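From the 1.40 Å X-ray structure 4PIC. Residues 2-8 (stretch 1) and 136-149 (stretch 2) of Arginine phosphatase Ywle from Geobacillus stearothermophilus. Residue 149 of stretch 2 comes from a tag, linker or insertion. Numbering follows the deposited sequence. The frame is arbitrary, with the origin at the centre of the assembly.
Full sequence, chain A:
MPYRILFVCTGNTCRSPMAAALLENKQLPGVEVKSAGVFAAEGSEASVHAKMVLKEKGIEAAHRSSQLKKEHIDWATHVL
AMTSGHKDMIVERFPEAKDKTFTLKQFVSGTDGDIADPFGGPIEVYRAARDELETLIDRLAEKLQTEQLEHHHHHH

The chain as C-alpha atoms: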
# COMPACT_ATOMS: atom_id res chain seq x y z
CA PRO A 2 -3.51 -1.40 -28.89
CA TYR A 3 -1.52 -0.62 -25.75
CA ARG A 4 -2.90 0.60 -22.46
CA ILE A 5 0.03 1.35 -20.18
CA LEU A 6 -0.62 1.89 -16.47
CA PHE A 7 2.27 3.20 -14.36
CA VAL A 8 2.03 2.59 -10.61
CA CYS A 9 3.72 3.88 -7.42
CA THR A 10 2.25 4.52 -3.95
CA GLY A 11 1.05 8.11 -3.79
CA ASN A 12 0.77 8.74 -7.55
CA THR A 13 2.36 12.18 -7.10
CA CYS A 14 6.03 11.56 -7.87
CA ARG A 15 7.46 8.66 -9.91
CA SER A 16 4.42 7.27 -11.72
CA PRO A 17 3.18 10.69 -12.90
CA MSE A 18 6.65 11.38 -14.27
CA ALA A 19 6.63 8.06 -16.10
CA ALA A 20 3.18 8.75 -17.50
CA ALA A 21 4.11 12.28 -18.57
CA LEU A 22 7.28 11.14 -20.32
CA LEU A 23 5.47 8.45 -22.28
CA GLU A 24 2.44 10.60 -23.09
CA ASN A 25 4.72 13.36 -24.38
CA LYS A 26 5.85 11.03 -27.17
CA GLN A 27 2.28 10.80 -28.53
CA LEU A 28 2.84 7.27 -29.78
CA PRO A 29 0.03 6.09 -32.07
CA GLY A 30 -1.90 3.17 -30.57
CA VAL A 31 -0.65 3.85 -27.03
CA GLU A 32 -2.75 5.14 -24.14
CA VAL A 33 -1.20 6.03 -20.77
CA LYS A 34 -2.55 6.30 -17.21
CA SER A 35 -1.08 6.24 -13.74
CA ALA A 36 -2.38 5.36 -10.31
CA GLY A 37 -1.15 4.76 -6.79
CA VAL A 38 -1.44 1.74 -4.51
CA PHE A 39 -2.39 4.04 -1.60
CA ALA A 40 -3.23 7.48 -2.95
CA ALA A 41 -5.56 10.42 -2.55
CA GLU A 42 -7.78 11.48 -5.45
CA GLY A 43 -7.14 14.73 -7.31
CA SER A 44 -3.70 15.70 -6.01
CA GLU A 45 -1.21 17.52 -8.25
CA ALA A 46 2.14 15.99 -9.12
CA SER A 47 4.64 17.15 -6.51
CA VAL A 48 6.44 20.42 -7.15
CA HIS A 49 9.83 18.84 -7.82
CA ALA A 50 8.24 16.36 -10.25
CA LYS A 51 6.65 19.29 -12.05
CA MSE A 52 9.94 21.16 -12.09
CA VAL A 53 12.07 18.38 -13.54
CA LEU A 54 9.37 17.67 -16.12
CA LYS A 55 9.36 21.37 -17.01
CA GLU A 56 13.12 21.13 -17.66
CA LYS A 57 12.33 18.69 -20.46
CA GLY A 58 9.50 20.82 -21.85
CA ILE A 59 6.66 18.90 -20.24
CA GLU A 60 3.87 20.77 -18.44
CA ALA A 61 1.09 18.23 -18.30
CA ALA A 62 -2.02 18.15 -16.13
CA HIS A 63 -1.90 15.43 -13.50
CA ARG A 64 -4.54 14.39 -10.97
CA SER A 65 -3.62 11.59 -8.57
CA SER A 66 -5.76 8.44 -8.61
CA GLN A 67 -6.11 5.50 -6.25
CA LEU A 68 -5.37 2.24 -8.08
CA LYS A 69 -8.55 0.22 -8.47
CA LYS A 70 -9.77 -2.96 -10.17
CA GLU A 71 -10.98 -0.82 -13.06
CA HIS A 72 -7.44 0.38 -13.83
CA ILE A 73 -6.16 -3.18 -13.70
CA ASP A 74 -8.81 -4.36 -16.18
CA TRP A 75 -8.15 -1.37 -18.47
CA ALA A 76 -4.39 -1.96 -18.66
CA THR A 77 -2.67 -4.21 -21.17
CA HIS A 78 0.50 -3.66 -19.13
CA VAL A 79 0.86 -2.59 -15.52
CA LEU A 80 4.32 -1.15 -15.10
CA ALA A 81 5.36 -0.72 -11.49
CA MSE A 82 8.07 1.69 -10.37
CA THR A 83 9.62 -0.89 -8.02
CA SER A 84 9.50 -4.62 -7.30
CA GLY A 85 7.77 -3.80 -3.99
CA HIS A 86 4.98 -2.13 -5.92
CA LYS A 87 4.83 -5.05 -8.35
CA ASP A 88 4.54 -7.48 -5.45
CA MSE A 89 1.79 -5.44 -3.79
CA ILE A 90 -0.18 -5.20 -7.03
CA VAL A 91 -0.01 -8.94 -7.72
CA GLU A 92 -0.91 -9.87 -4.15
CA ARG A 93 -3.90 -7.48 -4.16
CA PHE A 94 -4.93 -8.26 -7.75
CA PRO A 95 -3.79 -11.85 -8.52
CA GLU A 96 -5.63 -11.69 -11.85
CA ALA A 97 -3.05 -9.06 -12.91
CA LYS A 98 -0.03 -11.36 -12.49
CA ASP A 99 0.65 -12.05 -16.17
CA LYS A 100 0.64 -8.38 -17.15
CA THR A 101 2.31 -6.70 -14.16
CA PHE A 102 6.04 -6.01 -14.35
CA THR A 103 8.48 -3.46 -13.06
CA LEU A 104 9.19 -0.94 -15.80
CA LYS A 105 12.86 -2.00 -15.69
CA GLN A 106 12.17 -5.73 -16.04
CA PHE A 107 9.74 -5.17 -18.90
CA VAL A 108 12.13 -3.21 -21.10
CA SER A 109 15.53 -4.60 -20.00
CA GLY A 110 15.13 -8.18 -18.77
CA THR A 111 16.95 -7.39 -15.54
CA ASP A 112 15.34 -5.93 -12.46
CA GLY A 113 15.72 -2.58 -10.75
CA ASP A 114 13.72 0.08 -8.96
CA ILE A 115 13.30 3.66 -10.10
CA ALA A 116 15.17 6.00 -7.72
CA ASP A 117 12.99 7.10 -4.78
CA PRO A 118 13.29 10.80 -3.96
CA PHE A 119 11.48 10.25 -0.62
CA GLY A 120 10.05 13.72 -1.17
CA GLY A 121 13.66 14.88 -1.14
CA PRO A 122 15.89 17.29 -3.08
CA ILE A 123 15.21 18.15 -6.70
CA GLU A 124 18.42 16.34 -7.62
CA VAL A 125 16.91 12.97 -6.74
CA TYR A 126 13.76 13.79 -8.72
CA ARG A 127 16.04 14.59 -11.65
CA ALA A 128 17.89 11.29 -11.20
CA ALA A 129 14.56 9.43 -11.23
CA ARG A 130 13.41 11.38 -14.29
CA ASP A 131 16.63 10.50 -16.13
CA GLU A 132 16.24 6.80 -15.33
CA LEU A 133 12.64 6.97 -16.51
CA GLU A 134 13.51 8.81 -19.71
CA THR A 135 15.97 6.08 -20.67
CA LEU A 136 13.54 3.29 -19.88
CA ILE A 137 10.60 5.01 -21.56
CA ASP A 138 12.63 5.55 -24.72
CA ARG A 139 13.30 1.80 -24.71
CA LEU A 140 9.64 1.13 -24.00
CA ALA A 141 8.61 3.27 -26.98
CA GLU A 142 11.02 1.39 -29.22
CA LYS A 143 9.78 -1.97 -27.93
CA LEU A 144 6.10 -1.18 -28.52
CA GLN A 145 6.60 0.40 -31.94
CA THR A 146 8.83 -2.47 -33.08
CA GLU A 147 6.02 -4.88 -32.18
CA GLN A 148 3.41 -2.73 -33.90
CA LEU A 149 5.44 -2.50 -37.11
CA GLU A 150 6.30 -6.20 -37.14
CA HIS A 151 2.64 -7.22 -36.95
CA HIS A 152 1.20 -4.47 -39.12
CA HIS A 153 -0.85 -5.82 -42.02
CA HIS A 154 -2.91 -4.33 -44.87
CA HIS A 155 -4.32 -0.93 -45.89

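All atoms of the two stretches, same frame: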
# COMPACT_ATOMS: atom_id res chain seq x y z
N PRO A 2 -3.53 -2.63 -29.67
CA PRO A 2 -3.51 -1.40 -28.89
C PRO A 2 -2.83 -1.62 -27.54
O PRO A 2 -2.88 -2.71 -26.97
CB PRO A 2 -4.94 -0.87 -28.69
N TYR A 3 -2.19 -0.57 -27.05
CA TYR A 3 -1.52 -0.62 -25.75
C TYR A 3 -2.18 0.31 -24.76
O TYR A 3 -2.48 1.46 -25.06
CB TYR A 3 -0.04 -0.26 -25.91
CG TYR A 3 0.74 -1.30 -26.66
CD1 TYR A 3 1.19 -2.45 -26.03
CD2 TYR A 3 1.03 -1.13 -28.01
CE1 TYR A 3 1.91 -3.41 -26.72
CE2 TYR A 3 1.74 -2.08 -28.70
CZ TYR A 3 2.18 -3.21 -28.06
OH TYR A 3 2.89 -4.16 -28.76
N ARG A 4 -2.41 -0.21 -23.56
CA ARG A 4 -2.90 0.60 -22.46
C ARG A 4 -1.95 0.44 -21.27
O ARG A 4 -1.98 -0.57 -20.55
CB ARG A 4 -4.35 0.25 -22.10
CG ARG A 4 -5.34 0.64 -23.21
CD ARG A 4 -6.75 0.11 -22.97
NE ARG A 4 -6.81 -1.35 -23.04
CZ ARG A 4 -6.99 -2.04 -24.17
NH1 ARG A 4 -7.12 -1.41 -25.33
NH2 ARG A 4 -7.03 -3.37 -24.13
N ILE A 5 -1.07 1.43 -21.13
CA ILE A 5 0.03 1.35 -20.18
C ILE A 5 -0.35 2.08 -18.90
O ILE A 5 -0.68 3.26 -18.92
CB ILE A 5 1.28 2.04 -20.75
CG1 ILE A 5 1.63 1.46 -22.13
CG2 ILE A 5 2.45 1.91 -19.79
CD1 ILE A 5 1.85 -0.04 -22.15
N LEU A 6 -0.29 1.36 -17.78
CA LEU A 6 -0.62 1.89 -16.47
C LEU A 6 0.64 1.90 -15.60
O LEU A 6 1.19 0.85 -15.27
CB LEU A 6 -1.69 1.02 -15.81
CG LEU A 6 -2.11 1.47 -14.41
CD1 LEU A 6 -2.83 2.80 -14.49
CD2 LEU A 6 -2.98 0.41 -13.75
N PHE A 7 1.11 3.10 -15.24
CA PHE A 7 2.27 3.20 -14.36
C PHE A 7 1.81 3.33 -12.92
O PHE A 7 0.84 4.04 -12.64
CB PHE A 7 3.13 4.42 -14.70
CG PHE A 7 3.82 4.34 -16.03
CD1 PHE A 7 4.85 3.43 -16.23
CD2 PHE A 7 3.46 5.18 -17.07
CE1 PHE A 7 5.51 3.37 -17.45
CE2 PHE A 7 4.12 5.12 -18.29
CZ PHE A 7 5.14 4.22 -18.48
N VAL A 8 2.49 2.66 -12.00
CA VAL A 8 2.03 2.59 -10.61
C VAL A 8 3.15 2.85 -9.58
O VAL A 8 4.22 2.25 -9.67
CB VAL A 8 1.39 1.22 -10.31
CG1 VAL A 8 0.91 1.18 -8.85
CG2 VAL A 8 0.23 0.94 -11.26
N LEU A 136 14.39 4.47 -19.80
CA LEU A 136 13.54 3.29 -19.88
C LEU A 136 12.32 3.51 -20.76
O LEU A 136 11.87 2.58 -21.45
CB LEU A 136 13.13 2.84 -18.48
CG LEU A 136 14.30 2.37 -17.60
CD1 LEU A 136 13.85 2.12 -16.18
CD2 LEU A 136 14.94 1.11 -18.17
N ILE A 137 11.78 4.72 -20.77
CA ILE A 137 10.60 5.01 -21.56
C ILE A 137 10.93 5.12 -23.04
O ILE A 137 10.13 4.75 -23.91
CB ILE A 137 9.84 6.20 -20.98
CG1 ILE A 137 9.20 5.75 -19.66
CG2 ILE A 137 8.79 6.72 -21.94
CD1 ILE A 137 8.60 6.85 -18.89
N ASP A 138 12.15 5.59 -23.35
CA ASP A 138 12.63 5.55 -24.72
C ASP A 138 12.69 4.10 -25.19
O ASP A 138 12.26 3.77 -26.30
CB ASP A 138 14.01 6.22 -24.85
CG ASP A 138 13.94 7.73 -24.78
OD1 ASP A 138 12.83 8.29 -24.87
OD2 ASP A 138 15.01 8.37 -24.65
N ARG A 139 13.22 3.21 -24.34
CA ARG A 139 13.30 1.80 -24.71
C ARG A 139 11.92 1.19 -24.82
O ARG A 139 11.66 0.35 -25.69
CB ARG A 139 14.12 0.99 -23.70
CG ARG A 139 15.43 1.62 -23.28
CD ARG A 139 16.65 1.12 -24.02
NE ARG A 139 17.86 1.66 -23.41
CZ ARG A 139 18.96 1.99 -24.07
NH1 ARG A 139 19.01 1.84 -25.39
NH2 ARG A 139 20.00 2.48 -23.41
N LEU A 140 11.02 1.59 -23.93
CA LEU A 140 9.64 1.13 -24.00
C LEU A 140 8.98 1.53 -25.31
O LEU A 140 8.33 0.70 -25.97
CB LEU A 140 8.85 1.72 -22.83
CG LEU A 140 7.36 1.40 -22.82
CD1 LEU A 140 7.19 -0.09 -22.63
CD2 LEU A 140 6.69 2.14 -21.68
N ALA A 141 9.16 2.79 -25.71
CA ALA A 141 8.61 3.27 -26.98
C ALA A 141 9.12 2.43 -28.15
O ALA A 141 8.34 1.99 -29.00
CB ALA A 141 8.96 4.73 -27.19
N GLU A 142 10.42 2.19 -28.16
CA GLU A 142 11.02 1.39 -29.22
C GLU A 142 10.47 -0.03 -29.24
O GLU A 142 10.20 -0.59 -30.31
CB GLU A 142 12.54 1.36 -29.07
CG GLU A 142 13.20 2.71 -29.27
CD GLU A 142 14.71 2.65 -29.13
OE1 GLU A 142 15.20 1.89 -28.27
OE2 GLU A 142 15.40 3.36 -29.90
N LYS A 143 10.31 -0.61 -28.06
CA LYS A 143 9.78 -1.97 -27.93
C LYS A 143 8.36 -2.06 -28.48
O LYS A 143 8.05 -2.95 -29.28
CB LYS A 143 9.84 -2.43 -26.47
CG LYS A 143 9.34 -3.85 -26.24
CD LYS A 143 9.35 -4.19 -24.75
CE LYS A 143 8.69 -5.53 -24.47
NZ LYS A 143 9.56 -6.69 -24.85
N LEU A 144 7.50 -1.13 -28.08
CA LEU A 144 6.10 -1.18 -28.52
C LEU A 144 5.98 -0.93 -30.02
O LEU A 144 5.27 -1.66 -30.72
CB LEU A 144 5.24 -0.15 -27.77
CG LEU A 144 5.21 -0.22 -26.24
CD1 LEU A 144 4.23 0.78 -25.67
CD2 LEU A 144 4.88 -1.62 -25.77
N GLN A 145 6.69 0.07 -30.52
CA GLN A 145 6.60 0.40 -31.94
C GLN A 145 7.21 -0.69 -32.82
O GLN A 145 6.73 -0.92 -33.94
CB GLN A 145 7.24 1.75 -32.22
CG GLN A 145 6.47 2.90 -31.59
CD GLN A 145 6.85 4.25 -32.16
OE1 GLN A 145 8.03 4.56 -32.30
NE2 GLN A 145 5.85 5.06 -32.48
N THR A 146 8.27 -1.34 -32.35
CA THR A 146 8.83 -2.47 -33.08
C THR A 146 7.79 -3.59 -33.22
O THR A 146 7.66 -4.19 -34.30
CB THR A 146 10.10 -3.02 -32.40
OG1 THR A 146 11.14 -2.03 -32.44
CG2 THR A 146 10.58 -4.30 -33.10
N GLU A 147 7.07 -3.87 -32.14
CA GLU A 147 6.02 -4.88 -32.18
C GLU A 147 4.90 -4.47 -33.13
O GLU A 147 4.44 -5.28 -33.94
CB GLU A 147 5.45 -5.14 -30.78
CG GLU A 147 4.49 -6.32 -30.70
CD GLU A 147 3.08 -6.00 -31.18
OE1 GLU A 147 2.41 -6.92 -31.72
OE2 GLU A 147 2.63 -4.84 -31.03
N GLN A 148 4.47 -3.22 -33.04
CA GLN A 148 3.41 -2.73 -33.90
C GLN A 148 3.77 -2.86 -35.38
O GLN A 148 2.95 -3.30 -36.19
CB GLN A 148 3.12 -1.27 -33.59
CG GLN A 148 2.52 -1.02 -32.22
CD GLN A 148 2.39 0.46 -31.93
OE1 GLN A 148 3.32 1.23 -32.19
NE2 GLN A 148 1.24 0.86 -31.41
N LEU A 149 4.99 -2.46 -35.72
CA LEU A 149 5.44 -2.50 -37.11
C LEU A 149 5.56 -3.93 -37.60
O LEU A 149 5.16 -4.24 -38.72
CB LEU A 149 6.79 -1.78 -37.27
CG LEU A 149 7.38 -1.74 -38.68
CD1 LEU A 149 6.44 -1.04 -39.65
CD2 LEU A 149 8.74 -1.07 -38.66

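Strand 3-8 and helix 136-149 pack against each other in nearly antiparallel fashion, with an angle of 161° between their N-to-C directions and a closest approach of 11.7 Å between their axes. Together they bury 340 Å². The strand alternates in the usual way: Y3, I5 and F7 direct their CA-to-CB bonds toward the helix, whereas R4, L6 and V8 lie out of its reach. On the helix, I137, L140, L144, E147 and Q148 recur at spacings of three, four and one, so that they form a stripe along one side. The antiparallel course pairs the start of the strand with the later turns of the helix. The CA atoms of Y3 and L144 are 8.1 Å apart, those of I5 and L140 10.3 Å, and those of F7 and I137 11.2 Å, so the backbones diverge toward F7.

Apolar contacts run the length of this seam. At its deep end the F7 side chain, with chi1 in m, reaches across the wider gap, and its CZ lies 4.1 Å from L140 CD2 and 4.4 Å from I137 CD1. The CA-to-CB bond of I137 points sideways, but its extended m,t side chain brings CD1 nearer the strand. In the middle, I5 CD1 approaches L144 CD1 at 4.3 Å. All of these residues are buried, and their side chains carry no polar group that would need a partner. L144, with 59 Å² covered by the strand, gives the largest helical share and bridges I5 and Y3.

The closest packing is at Y3, whose 108 Å² of covered surface is the largest of any residue here. L144 CD2 sits over one face of its ring, 3.8 Å from the centroid and 20° off the ring normal, a CH-pi arrangement in which the methyl group meets the aromatic pi cloud; the same CD2 is 3.6 Å from Y3 CE1. At the ring edge, Q148 CG lies 3.8 Å from Y3 CE2, and Q148 NE2, hydrogen-bonded elsewhere in the structure, is also close to the ring, 3.9 Å from Y3 CD2.

A single hydrogen bond crosses between the stretches. Y3 OH donates to E147 OE2 at 2.4 Å, a very short distance, with the carboxylate oxygen near the ring plane, where the hydroxyl can address it. Tyrosine suits this partly exposed end of the seam, since its ring packs on L144 while its hydroxyl meets the polar side chain of E147.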